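Local structure of alanine dehydrogenase/pyridine nucleotide transhydrogenase (Mycobacterium smegmatis str. MC2 155, 3P2Y) at residues Y158-L163 and V299-E304; A187-V192 and L197-T202; P217-Q222 and A228-L233; V269-L274 and R282-A287. The protein probably acts as the alpha 1 subunit of a proton-translocating transhydrogenase, in which hydride transfer between NADH and NADP is coupled to proton movement across the membrane. All blocks are in the same frame, centred on the assembly; numbering follows the deposited sequence. Where two conformers were deposited one is given.

Contact 1. Residues Y158-L163 and V299-E304. With EDO (1,2-ethanediol), chain G.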
loop_
_atom_site.group_PDB
_atom_site.type_symbol
_atom_site.label_atom_id
_atom_site.label_comp_id
_atom_site.label_asym_id
_atom_site.label_seq_id
_atom_site.Cartn_x
_atom_site.Cartn_y
_atom_site.Cartn_z
ATOM N N TYR A 158 6.577 -5.776 -7.021
ATOM C CA TYR A 158 5.494 -6.038 -6.052
ATOM C C TYR A 158 5.126 -4.761 -5.286
ATOM O O TYR A 158 3.944 -4.379 -5.202
ATOM C CB TYR A 158 5.974 -7.150 -5.100
ATOM C CG TYR A 158 5.150 -7.371 -3.873
ATOM C CD1 TYR A 158 3.944 -8.056 -3.942
ATOM C CD2 TYR A 158 5.593 -6.914 -2.631
ATOM C CE1 TYR A 158 3.173 -8.274 -2.794
ATOM C CE2 TYR A 158 4.827 -7.132 -1.461
ATOM C CZ TYR A 158 3.628 -7.836 -1.564
ATOM O OH TYR A 158 2.854 -8.068 -0.437
ATOM N N LYS A 159 6.133 -4.082 -4.738
ATOM C CA LYS A 159 5.839 -2.865 -3.940
ATOM C C LYS A 159 5.333 -1.715 -4.823
ATOM O O LYS A 159 4.605 -0.830 -4.328
ATOM C CB LYS A 159 7.075 -2.429 -3.148
ATOM C CG LYS A 159 7.473 -3.403 -2.016
ATOM C CD LYS A 159 6.329 -3.742 -1.062
ATOM C CE LYS A 159 5.654 -2.483 -0.390
ATOM N NZ LYS A 159 6.616 -1.926 0.704
ATOM N N ALA A 160 5.704 -1.718 -6.110
ATOM C CA ALA A 160 5.181 -0.691 -7.066
ATOM C C ALA A 160 3.669 -0.764 -7.192
ATOM O O ALA A 160 2.978 0.269 -7.217
ATOM C CB ALA A 160 5.858 -0.820 -8.493
ATOM N N VAL A 161 3.140 -1.995 -7.256
ATOM C CA VAL A 161 1.692 -2.180 -7.327
ATOM C C VAL A 161 1.024 -1.762 -6.034
ATOM O O VAL A 161 -0.052 -1.137 -6.069
ATOM C CB VAL A 161 1.306 -3.653 -7.698
ATOM C CG1 VAL A 161 -0.234 -3.877 -7.597
ATOM C CG2 VAL A 161 1.774 -3.900 -9.109
ATOM N N LEU A 162 1.588 -2.164 -4.891
ATOM C CA LEU A 162 0.980 -1.728 -3.630
ATOM C C LEU A 162 0.920 -0.198 -3.553
ATOM O O LEU A 162 -0.060 0.371 -3.043
ATOM C CB LEU A 162 1.711 -2.307 -2.391
ATOM C CG LEU A 162 1.590 -3.834 -2.263
ATOM C CD1 LEU A 162 2.345 -4.303 -1.009
ATOM C CD2 LEU A 162 0.126 -4.228 -2.168
ATOM N N LEU A 163 1.956 0.452 -4.073
ATOM C CA LEU A 163 2.022 1.927 -3.991
ATOM C C LEU A 163 0.966 2.511 -4.912
ATOM O O LEU A 163 0.234 3.424 -4.509
ATOM C CB LEU A 163 3.421 2.421 -4.410
ATOM C CG LEU A 163 3.597 3.944 -4.432
ATOM C CD1 LEU A 163 3.279 4.567 -3.044
ATOM C CD2 LEU A 163 5.043 4.297 -4.902
ATOM N N VAL A 299 3.138 5.110 -11.693
ATOM C CA VAL A 299 4.223 4.740 -10.757
ATOM C C VAL A 299 5.464 4.535 -11.636
ATOM O O VAL A 299 5.568 3.562 -12.388
ATOM C CB VAL A 299 3.914 3.452 -9.980
ATOM C CG1 VAL A 299 5.052 3.182 -8.928
ATOM C CG2 VAL A 299 2.520 3.530 -9.275
ATOM N N ASP A 300 6.380 5.495 -11.571
ATOM C CA ASP A 300 7.576 5.522 -12.420
ATOM C C ASP A 300 8.744 5.021 -11.584
ATOM O O ASP A 300 9.136 5.663 -10.593
ATOM C CB ASP A 300 7.771 6.988 -12.884
ATOM C CG ASP A 300 8.911 7.181 -13.883
ATOM O OD1 ASP A 300 9.780 6.300 -14.061
ATOM O OD2 ASP A 300 8.964 8.305 -14.447
ATOM N N LEU A 301 9.285 3.853 -11.937
ATOM C CA LEU A 301 10.387 3.273 -11.166
ATOM C C LEU A 301 11.757 3.752 -11.614
ATOM O O LEU A 301 12.762 3.378 -11.018
ATOM C CB LEU A 301 10.389 1.740 -11.227
ATOM C CG LEU A 301 9.104 1.030 -10.753
ATOM C CD1 LEU A 301 9.373 -0.473 -10.572
ATOM C CD2 LEU A 301 8.615 1.656 -9.465
ATOM N N ALA A 302 11.792 4.584 -12.643
ATOM C CA ALA A 302 13.069 4.968 -13.280
ATOM C C ALA A 302 13.577 6.373 -12.876
ATOM O O ALA A 302 14.412 6.967 -13.580
ATOM C CB ALA A 302 12.941 4.847 -14.813
ATOM N N GLY A 303 13.097 6.884 -11.733
ATOM C CA GLY A 303 13.371 8.266 -11.313
ATOM C C GLY A 303 14.851 8.584 -11.166
ATOM O O GLY A 303 15.278 9.689 -11.489
ATOM N N GLU A 304 15.636 7.613 -10.711
ATOM C CA GLU A 304 17.070 7.833 -10.495
ATOM C C GLU A 304 17.787 8.179 -11.799
ATOM O O GLU A 304 18.824 8.878 -11.781
ATOM C CB GLU A 304 17.702 6.585 -9.879
ATOM C CG GLU A 304 19.030 6.845 -9.175
ATOM C CD GLU A 304 18.808 7.457 -7.797
ATOM O OE1 GLU A 304 18.403 6.704 -6.869
ATOM O OE2 GLU A 304 19.004 8.688 -7.647
HETATM C C1 EDO G . 5.942 1.083 -1.417
HETATM O O1 EDO G . 4.755 0.383 -1.826
HETATM C C2 EDO G . 5.751 1.690 -0.012
HETATM O O2 EDO G . 5.715 0.691 1.044
#
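Ala160 rests its methyl group between two branched side chains, Leu301 and Val299, where helix 148-167 lies against the end of strand 297-300. Ala160 CB is 3.8 Å from Leu301 CD2 and 4.1 Å from Val299 CG1. One helical turn further on, Leu163 CD2 reaches Val299 CG1 as well, at 4.2 Å. Val299 can serve both residues because chi1 of -176° sets CG1 anti to the backbone N, on the helix side. No hydrogen bond joins the two segments.

Beside this apolar patch, Lys159 follows a polar route round an ethanediol molecule, probably taken up from the crystallisation liquor. Lys159 CB starts 3.9 Å from O1 of the diol. Bends at chi2, chi3 and chi4 then curl the chain back, bringing Lys159 CE within 3.3 Å of the same O1. At the tip, Lys159 NZ donates to the other hydroxyl, O2, at 2.8 Å. The diol closes the ring by giving its O1 proton to the carbonyl O of Lys159, also at 2.8 Å, while that oxygen keeps its helical bond from Leu163 N. The ammonium group is further held by Thr334 OG1 and by Ser166 O of the second subunit.

This is helix-on-sheet packing, consistent with a Rossmann-like domain: helix 148-167 covers the mostly parallel sheet, touching Ile270 of strand 268-271, and also meets helix 194-206 and the second subunit.

Contact 2. Residues A187-V192 and L197-T202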
loop_
_atom_site.group_PDB
_atom_site.type_symbol
_atom_site.label_atom_id
_atom_site.label_comp_id
_atom_site.label_asym_id
_atom_site.label_seq_id
_atom_site.Cartn_x
_atom_site.Cartn_y
_atom_site.Cartn_z
ATOM N N ALA A 187 -4.727 -1.975 -15.227
ATOM C CA ALA A 187 -3.317 -1.666 -14.974
ATOM C C ALA A 187 -2.490 -1.990 -16.211
ATOM O O ALA A 187 -2.660 -3.044 -16.831
ATOM C CB ALA A 187 -2.798 -2.469 -13.778
ATOM N N LEU A 188 -1.608 -1.052 -16.551
ATOM C CA LEU A 188 -0.662 -1.207 -17.674
ATOM C C LEU A 188 0.762 -1.159 -17.146
ATOM O O LEU A 188 1.110 -0.260 -16.361
ATOM C CB LEU A 188 -0.855 -0.041 -18.665
ATOM C CG LEU A 188 0.179 0.104 -19.799
ATOM C CD1 LEU A 188 0.047 -1.077 -20.781
ATOM C CD2 LEU A 188 -0.115 1.405 -20.545
ATOM N N VAL A 189 1.582 -2.131 -17.553
ATOM C CA VAL A 189 2.992 -2.121 -17.155
ATOM C C VAL A 189 3.813 -1.907 -18.415
ATOM O O VAL A 189 3.648 -2.635 -19.405
ATOM C CB VAL A 189 3.373 -3.439 -16.449
ATOM C CG1 VAL A 189 4.877 -3.471 -16.087
ATOM C CG2 VAL A 189 2.521 -3.568 -15.147
ATOM N N LEU A 190 4.687 -0.904 -18.363
ATOM C CA LEU A 190 5.545 -0.553 -19.504
ATOM C C LEU A 190 6.973 -0.919 -19.142
ATOM O O LEU A 190 7.557 -0.356 -18.188
ATOM C CB LEU A 190 5.412 0.953 -19.797
ATOM C CG LEU A 190 4.013 1.433 -20.208
ATOM C CD1 LEU A 190 4.069 2.981 -20.424
ATOM C CD2 LEU A 190 3.484 0.692 -21.490
ATOM N N GLY A 191 7.512 -1.900 -19.866
ATOM C CA GLY A 191 8.830 -2.483 -19.551
ATOM C C GLY A 191 8.556 -3.724 -18.729
ATOM O O GLY A 191 8.154 -3.616 -17.565
ATOM N N VAL A 192 8.695 -4.898 -19.349
ATOM C CA VAL A 192 8.380 -6.139 -18.638
ATOM C C VAL A 192 9.646 -7.005 -18.522
ATOM O O VAL A 192 9.778 -8.078 -19.144
ATOM C CB VAL A 192 7.183 -6.924 -19.252
ATOM C CG1 VAL A 192 6.807 -8.132 -18.343
ATOM C CG2 VAL A 192 5.966 -6.004 -19.460
ATOM N N LEU A 197 7.214 -7.857 -14.649
ATOM C CA LEU A 197 6.465 -9.101 -14.606
ATOM C C LEU A 197 5.837 -9.315 -13.230
ATOM O O LEU A 197 4.697 -9.775 -13.121
ATOM C CB LEU A 197 7.374 -10.282 -14.941
ATOM C CG LEU A 197 6.655 -11.574 -15.339
ATOM C CD1 LEU A 197 5.797 -11.356 -16.629
ATOM C CD2 LEU A 197 7.690 -12.695 -15.557
ATOM N N GLN A 198 6.602 -9.032 -12.173
ATOM C CA GLN A 198 6.054 -9.135 -10.835
ATOM C C GLN A 198 4.942 -8.109 -10.635
ATOM O O GLN A 198 3.933 -8.421 -10.008
ATOM C CB GLN A 198 7.153 -8.949 -9.766
ATOM C CG GLN A 198 6.619 -9.289 -8.324
ATOM C CD GLN A 198 6.140 -10.735 -8.232
ATOM O OE1 GLN A 198 4.932 -10.994 -8.135
ATOM N NE2 GLN A 198 7.066 -11.674 -8.319
ATOM N N ALA A 199 5.100 -6.906 -11.174
ATOM C CA ALA A 199 3.989 -5.901 -11.118
ATOM C C ALA A 199 2.706 -6.439 -11.802
ATOM O O ALA A 199 1.606 -6.334 -11.257
ATOM C CB ALA A 199 4.416 -4.556 -11.767
ATOM N N LEU A 200 2.852 -7.039 -12.978
ATOM C CA LEU A 200 1.664 -7.644 -13.624
ATOM C C LEU A 200 1.013 -8.716 -12.758
ATOM O O LEU A 200 -0.228 -8.751 -12.640
ATOM C CB LEU A 200 2.027 -8.243 -14.992
ATOM C CG LEU A 200 2.343 -7.197 -16.064
ATOM C CD1 LEU A 200 3.009 -7.941 -17.251
ATOM C CD2 LEU A 200 1.083 -6.424 -16.544
ATOM N N ALA A 201 1.834 -9.599 -12.166
ATOM C CA ALA A 201 1.309 -10.693 -11.358
ATOM C C ALA A 201 0.601 -10.119 -10.143
ATOM O O ALA A 201 -0.509 -10.564 -9.795
ATOM C CB ALA A 201 2.437 -11.676 -10.914
ATOM N N THR A 202 1.241 -9.150 -9.493
ATOM C CA THR A 202 0.671 -8.586 -8.245
ATOM C C THR A 202 -0.626 -7.813 -8.516
ATOM O O THR A 202 -1.583 -7.940 -7.751
ATOM C CB THR A 202 1.708 -7.719 -7.517
ATOM O OG1 THR A 202 2.825 -8.574 -7.191
ATOM C CG2 THR A 202 1.146 -7.151 -6.185
#
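Val189 and Leu200 form the dense centre of this contact, where strand 186-190 runs beneath helix 194-206. Val189 CG2 lies 3.5 Å from Leu200 CD2, closer than carbon atoms usually come, and 3.7 Å from Leu200 CG, so the valine methyl lies against the CD2 branch of the leucine. Leu200 has its CG anti to the carbonyl carbon (chi1 -71°), which brings CD2 to Val189 on the strand and CD1 to Val192 in the turn after it. Ala199 CB supports Val189 CG2 from 4.0 Å.

Towards the start of the helix the packing eases. Val192 CG1 stands 4.0 Å from Leu200 CD1, and the two side chains meet at about a right angle. The same CG1 of Val192 is 3.8 Å from Leu197 CD1 and 3.7 Å from the backbone N of Leu197. Leu197 is partly exposed, unlike the valines and Leu200, which are buried. Val192 itself is covered further by Val219.

Gly191 begins a GxGxxG pattern completed by Gly193 and Gly196, in the strand-turn-helix setting of a Rossmann fold, consistent with a dinucleotide-binding domain. Around this turn the polar backbone is served by other parts of the fold: Val192 N bonds to Asp214 OD2 and Gly191 O to Thr272 OG1. No hydrogen bond joins the two segments, so their fit probably depends on the shape of apolar side chains.

Contact 3. Residues P217-Q222 and A228-L233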
loop_
_atom_site.group_PDB
_atom_site.type_symbol
_atom_site.label_atom_id
_atom_site.label_comp_id
_atom_site.label_asym_id
_atom_site.label_seq_id
_atom_site.Cartn_x
_atom_site.Cartn_y
_atom_site.Cartn_z
ATOM N N PRO A 217 9.858 -8.253 -28.474
ATOM C CA PRO A 217 8.691 -9.108 -28.776
ATOM C C PRO A 217 8.657 -10.442 -28.023
ATOM O O PRO A 217 7.580 -10.940 -27.728
ATOM C CB PRO A 217 8.807 -9.339 -30.292
ATOM C CG PRO A 217 10.273 -9.114 -30.595
ATOM C CD PRO A 217 10.663 -7.971 -29.683
ATOM N N GLU A 218 9.813 -11.000 -27.682
ATOM C CA GLU A 218 9.858 -12.319 -27.062
ATOM C C GLU A 218 9.260 -12.311 -25.647
ATOM O O GLU A 218 8.976 -13.366 -25.070
ATOM C CB GLU A 218 11.288 -12.922 -27.095
ATOM C CG GLU A 218 12.312 -12.212 -26.214
ATOM C CD GLU A 218 12.973 -10.996 -26.869
ATOM O OE1 GLU A 218 12.494 -10.491 -27.937
ATOM O OE2 GLU A 218 13.979 -10.529 -26.275
ATOM N N VAL A 219 9.032 -11.110 -25.113
ATOM C CA VAL A 219 8.495 -10.975 -23.762
ATOM C C VAL A 219 6.979 -11.268 -23.733
ATOM O O VAL A 219 6.410 -11.469 -22.653
ATOM C CB VAL A 219 8.913 -9.584 -23.178
ATOM C CG1 VAL A 219 8.086 -9.163 -21.974
ATOM C CG2 VAL A 219 10.431 -9.628 -22.827
ATOM N N ALA A 220 6.368 -11.367 -24.919
ATOM C CA ALA A 220 4.909 -11.594 -25.040
ATOM C C ALA A 220 4.465 -12.814 -24.266
ATOM O O ALA A 220 3.450 -12.786 -23.547
ATOM C CB ALA A 220 4.487 -11.702 -26.524
ATOM N N GLU A 221 5.222 -13.904 -24.400
ATOM C CA GLU A 221 4.909 -15.134 -23.684
ATOM C C GLU A 221 4.908 -14.945 -22.180
ATOM O O GLU A 221 4.042 -15.469 -21.494
ATOM C CB GLU A 221 5.892 -16.250 -24.057
ATOM C CG GLU A 221 5.587 -16.905 -25.424
ATOM C CD GLU A 221 6.327 -16.283 -26.611
ATOM O OE1 GLU A 221 6.583 -15.030 -26.648
ATOM O OE2 GLU A 221 6.666 -17.069 -27.537
ATOM N N GLN A 222 5.890 -14.191 -21.680
ATOM C CA GLN A 222 5.961 -13.940 -20.229
ATOM C C GLN A 222 4.751 -13.132 -19.744
ATOM O O GLN A 222 4.152 -13.459 -18.710
ATOM C CB GLN A 222 7.286 -13.263 -19.842
ATOM C CG GLN A 222 8.532 -14.187 -20.082
ATOM C CD GLN A 222 9.852 -13.440 -19.915
ATOM O OE1 GLN A 222 10.029 -12.334 -20.425
ATOM N NE2 GLN A 222 10.780 -14.042 -19.174
ATOM N N ALA A 228 -1.858 -11.397 -18.267
ATOM C CA ALA A 228 -2.002 -10.056 -18.823
ATOM C C ALA A 228 -2.159 -10.109 -20.335
ATOM O O ALA A 228 -1.678 -11.049 -20.982
ATOM C CB ALA A 228 -0.749 -9.202 -18.466
ATOM N N GLN A 229 -2.847 -9.099 -20.862
ATOM C CA GLN A 229 -2.919 -8.864 -22.304
ATOM C C GLN A 229 -1.592 -8.293 -22.789
ATOM O O GLN A 229 -0.978 -7.484 -22.114
ATOM C CB GLN A 229 -4.020 -7.848 -22.634
ATOM C CG GLN A 229 -5.444 -8.315 -22.335
ATOM C CD GLN A 229 -6.483 -7.451 -23.032
ATOM O OE1 GLN A 229 -6.510 -7.371 -24.259
ATOM N NE2 GLN A 229 -7.334 -6.797 -22.257
ATOM N N TRP A 230 -1.170 -8.717 -23.968
ATOM C CA TRP A 230 0.016 -8.166 -24.617
ATOM C C TRP A 230 -0.397 -6.996 -25.499
ATOM O O TRP A 230 -1.194 -7.163 -26.437
ATOM C CB TRP A 230 0.682 -9.263 -25.451
ATOM C CG TRP A 230 1.845 -8.833 -26.342
ATOM C CD1 TRP A 230 1.895 -8.907 -27.739
ATOM C CD2 TRP A 230 3.132 -8.380 -25.921
ATOM N NE1 TRP A 230 3.142 -8.501 -28.184
ATOM C CE2 TRP A 230 3.913 -8.166 -27.092
ATOM C CE3 TRP A 230 3.715 -8.126 -24.658
ATOM C CZ2 TRP A 230 5.246 -7.700 -27.041
ATOM C CZ3 TRP A 230 5.053 -7.660 -24.606
ATOM C CH2 TRP A 230 5.806 -7.470 -25.806
ATOM N N LEU A 231 0.105 -5.808 -25.181
ATOM C CA LEU A 231 -0.226 -4.608 -25.955
ATOM C C LEU A 231 0.514 -4.625 -27.302
ATOM O O LEU A 231 1.749 -4.624 -27.352
ATOM C CB LEU A 231 0.133 -3.329 -25.180
ATOM C CG LEU A 231 -0.195 -1.954 -25.806
ATOM C CD1 LEU A 231 -1.680 -1.826 -26.046
ATOM C CD2 LEU A 231 0.304 -0.807 -24.910
ATOM N N ASP A 232 -0.255 -4.659 -28.378
ATOM C CA ASP A 232 0.308 -4.544 -29.716
ATOM C C ASP A 232 -0.136 -3.199 -30.290
ATOM O O ASP A 232 -1.310 -2.820 -30.217
ATOM C CB ASP A 232 -0.124 -5.699 -30.617
ATOM C CG ASP A 232 0.369 -5.524 -32.042
ATOM O OD1 ASP A 232 1.563 -5.814 -32.308
ATOM O OD2 ASP A 232 -0.437 -5.067 -32.880
ATOM N N LEU A 233 0.825 -2.456 -30.803
ATOM C CA LEU A 233 0.548 -1.076 -31.171
ATOM C C LEU A 233 -0.028 -0.934 -32.596
ATOM O O LEU A 233 -0.921 -0.102 -32.824
ATOM C CB LEU A 233 1.769 -0.193 -30.883
ATOM C CG LEU A 233 2.068 -0.104 -29.368
ATOM C CD1 LEU A 233 3.337 0.663 -29.066
ATOM C CD2 LEU A 233 0.900 0.489 -28.593
#
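The backbones of Ala220 and Trp230 approach to 6.0 Å between their CA atoms, where helix 220-225 passes strand 229-230, the edge strand of the sheet within this chain. Trp230 fills that gap. Its CG is anti to the backbone N (chi1 173°), and the side chain leaves the strand in the direction of the helix, presenting one face of the indole to Ala220. The alanine CB sits over that face, 3.6 Å from the centroid of the five-membered ring of Trp230 and only 11° off the ring normal, a CH-pi contact of nearly vertical geometry.

The six-membered ring extends beneath the backbone beside it. Trp230 CE3 is 3.7 Å from Ala220 CA, and Trp230 CZ3 is 3.9 Å from Ala220 N. Near the same corner Val219 brings CG1 to within 4.3 Å of Trp230 CZ3. Pro217 O, 4.1 Å from Trp230 CZ2, approaches obliquely; this oxygen already accepts a 3.1 Å hydrogen bond from Ala220 N.

Trp230 also touches Val223 and Arg224 of the same helix, while its neighbour Leu231 packs on Leu259 of helix 249-263. The contact lies in the second half of the beta-alpha-beta unit of strand 209-213, helix 220-225 and strand 229-230. No hydrogen bond joins the two segments: they meet through dispersion, mainly the indole face under the Ala220 methyl, while the strand itself is bonded to strand 209-213.

Contact 4. Residues V269-L274 and R282-A287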
loop_
_atom_site.group_PDB
_atom_site.type_symbol
_atom_site.label_atom_id
_atom_site.label_comp_id
_atom_site.label_asym_id
_atom_site.label_seq_id
_atom_site.Cartn_x
_atom_site.Cartn_y
_atom_site.Cartn_z
ATOM N N VAL A 269 -0.609 2.967 -14.127
ATOM C CA VAL A 269 0.422 2.697 -15.122
ATOM C C VAL A 269 1.744 2.602 -14.368
ATOM O O VAL A 269 2.122 3.539 -13.616
ATOM C CB VAL A 269 0.510 3.831 -16.200
ATOM C CG1 VAL A 269 1.708 3.572 -17.151
ATOM C CG2 VAL A 269 -0.812 3.944 -16.974
ATOM N N ILE A 270 2.439 1.472 -14.542
ATOM C CA ILE A 270 3.711 1.252 -13.860
ATOM C C ILE A 270 4.777 1.194 -14.939
ATOM O O ILE A 270 4.653 0.427 -15.900
ATOM C CB ILE A 270 3.677 -0.066 -13.045
ATOM C CG1 ILE A 270 2.541 0.005 -12.012
ATOM C CG2 ILE A 270 5.038 -0.330 -12.382
ATOM C CD1 ILE A 270 2.279 -1.257 -11.239
ATOM N N THR A 271 5.816 2.021 -14.792
ATOM C CA THR A 271 6.875 2.064 -15.812
ATOM C C THR A 271 8.187 1.584 -15.204
ATOM O O THR A 271 8.534 1.966 -14.077
ATOM C CB THR A 271 7.039 3.490 -16.421
ATOM O OG1 THR A 271 7.607 4.372 -15.445
ATOM C CG2 THR A 271 5.666 4.054 -16.838
ATOM N N THR A 272 8.928 0.748 -15.933
ATOM C CA THR A 272 10.080 0.083 -15.297
ATOM C C THR A 272 11.328 0.103 -16.174
ATOM O O THR A 272 12.357 -0.436 -15.774
ATOM C CB THR A 272 9.807 -1.419 -14.941
ATOM O OG1 THR A 272 9.858 -2.220 -16.140
ATOM C CG2 THR A 272 8.449 -1.632 -14.243
ATOM N N ALA A 273 11.220 0.657 -17.380
ATOM C CA ALA A 273 12.289 0.470 -18.382
ATOM C C ALA A 273 13.557 1.242 -18.029
ATOM O O ALA A 273 13.518 2.445 -17.704
ATOM C CB ALA A 273 11.811 0.848 -19.744
ATOM N N LEU A 274 14.689 0.536 -18.114
ATOM C CA LEU A 274 15.999 1.115 -17.823
ATOM C C LEU A 274 16.949 0.835 -18.966
ATOM O O LEU A 274 16.752 -0.118 -19.733
ATOM C CB LEU A 274 16.610 0.513 -16.555
ATOM C CG LEU A 274 15.740 0.556 -15.299
ATOM C CD1 LEU A 274 16.273 -0.374 -14.219
ATOM C CD2 LEU A 274 15.595 1.985 -14.793
ATOM N N ARG A 282 12.042 7.480 -22.333
ATOM C CA ARG A 282 10.768 8.182 -22.190
ATOM C C ARG A 282 9.614 7.355 -22.759
ATOM O O ARG A 282 9.564 7.084 -23.951
ATOM C CB ARG A 282 10.853 9.573 -22.859
ATOM C CG ARG A 282 9.604 10.423 -22.726
ATOM C CD ARG A 282 9.355 10.910 -21.279
ATOM N NE ARG A 282 10.475 11.642 -20.676
ATOM C CZ ARG A 282 10.846 12.887 -21.001
ATOM N NH1 ARG A 282 10.210 13.571 -21.957
ATOM N NH2 ARG A 282 11.875 13.449 -20.368
ATOM N N LEU A 283 8.688 6.941 -21.902
ATOM C CA LEU A 283 7.566 6.106 -22.332
ATOM C C LEU A 283 6.204 6.756 -22.128
ATOM O O LEU A 283 5.222 6.355 -22.775
ATOM C CB LEU A 283 7.590 4.764 -21.587
ATOM C CG LEU A 283 8.848 3.889 -21.689
ATOM C CD1 LEU A 283 8.788 2.781 -20.633
ATOM C CD2 LEU A 283 8.967 3.292 -23.073
ATOM N N VAL A 284 6.130 7.703 -21.195
ATOM C CA VAL A 284 4.871 8.361 -20.860
ATOM C C VAL A 284 5.104 9.857 -21.044
ATOM O O VAL A 284 5.732 10.513 -20.204
ATOM C CB VAL A 284 4.421 8.050 -19.412
ATOM C CG1 VAL A 284 3.131 8.818 -19.037
ATOM C CG2 VAL A 284 4.217 6.513 -19.214
ATOM N N THR A 285 4.593 10.387 -22.147
ATOM C CA THR A 285 4.705 11.827 -22.422
ATOM C C THR A 285 3.806 12.599 -21.473
ATOM O O THR A 285 2.882 12.039 -20.862
ATOM C CB THR A 285 4.229 12.147 -23.860
ATOM O OG1 THR A 285 2.860 11.745 -23.995
ATOM C CG2 THR A 285 5.090 11.433 -24.902
ATOM N N ALA A 286 4.044 13.910 -21.384
ATOM C CA ALA A 286 3.141 14.785 -20.650
ATOM C C ALA A 286 1.680 14.624 -21.100
ATOM O O ALA A 286 0.785 14.564 -20.253
ATOM C CB ALA A 286 3.590 16.241 -20.784
ATOM N N ALA A 287 1.444 14.564 -22.417
ATOM C CA ALA A 287 0.087 14.413 -22.969
ATOM C C ALA A 287 -0.583 13.097 -22.559
ATOM O O ALA A 287 -1.789 13.064 -22.279
ATOM C CB ALA A 287 0.114 14.521 -24.479
#
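Leu283 and Val284, on the loop leading to helix 286-290, pack over the end of strand 268-271 and the turn after it, within a beta-alpha-beta unit that continues into strand 297-300. Together with Thr271 they bury the most surface in this contact.

Leu283 has the largest share. Its CG is anti to the carbonyl carbon (chi1 -57°), and the extended chain carries Leu283 CD1 to within 3.7 Å of Ala273 CB, just beyond the strand. Val284 comes down further along, setting CG2 3.7 Å from Thr271 CG2, methyl against methyl. The same methyl, Val284 CG2, marks the looser margin of the contact, 4.4 Å from Val269 CG1. Leu190 of the adjoining strand 186-190 touches Val269, Thr271, Leu283 and Val284, so that both segments share one apolar filling.

Thr271 divides its two branches between different tasks. At chi1 70° its OG1 lies between the backbone N and the carbonyl carbon, and CG2 is left to face Val284. Beyond the valine the chain turns helical: Thr285 is the N-cap, its OG1 bonded to Ala288 N, and the carboxylate of Glu310 meets Ala286 N, a placement that would suit the positive end of a helix dipole. Asn308 joins the strand to the turn, its OD1 hydrogen-bonded to Thr271 OG1 and its ND2 to Ala273 O.

Overall arrangement
Following the chain from its N terminus, contact 1 opens first, on helix 148-167, and closes last, when strand 297-300 returns to that helix. The other three are nested inside this long loop, one after another, and none cross. Contact 2 closes a short strand-to-helix loop, contact 3 brings the chain from the next helix back to the sheet edge, and contact 4 anchors a later crossover. All four reach one mixed sheet. Contacts 2 and 4 lie on neighbouring strands, as do 4 and 1; contact 3 touches contact 2 but stays about 9 Å from contact 4 at the nearest atoms. Contact 1 also borders the second subunit.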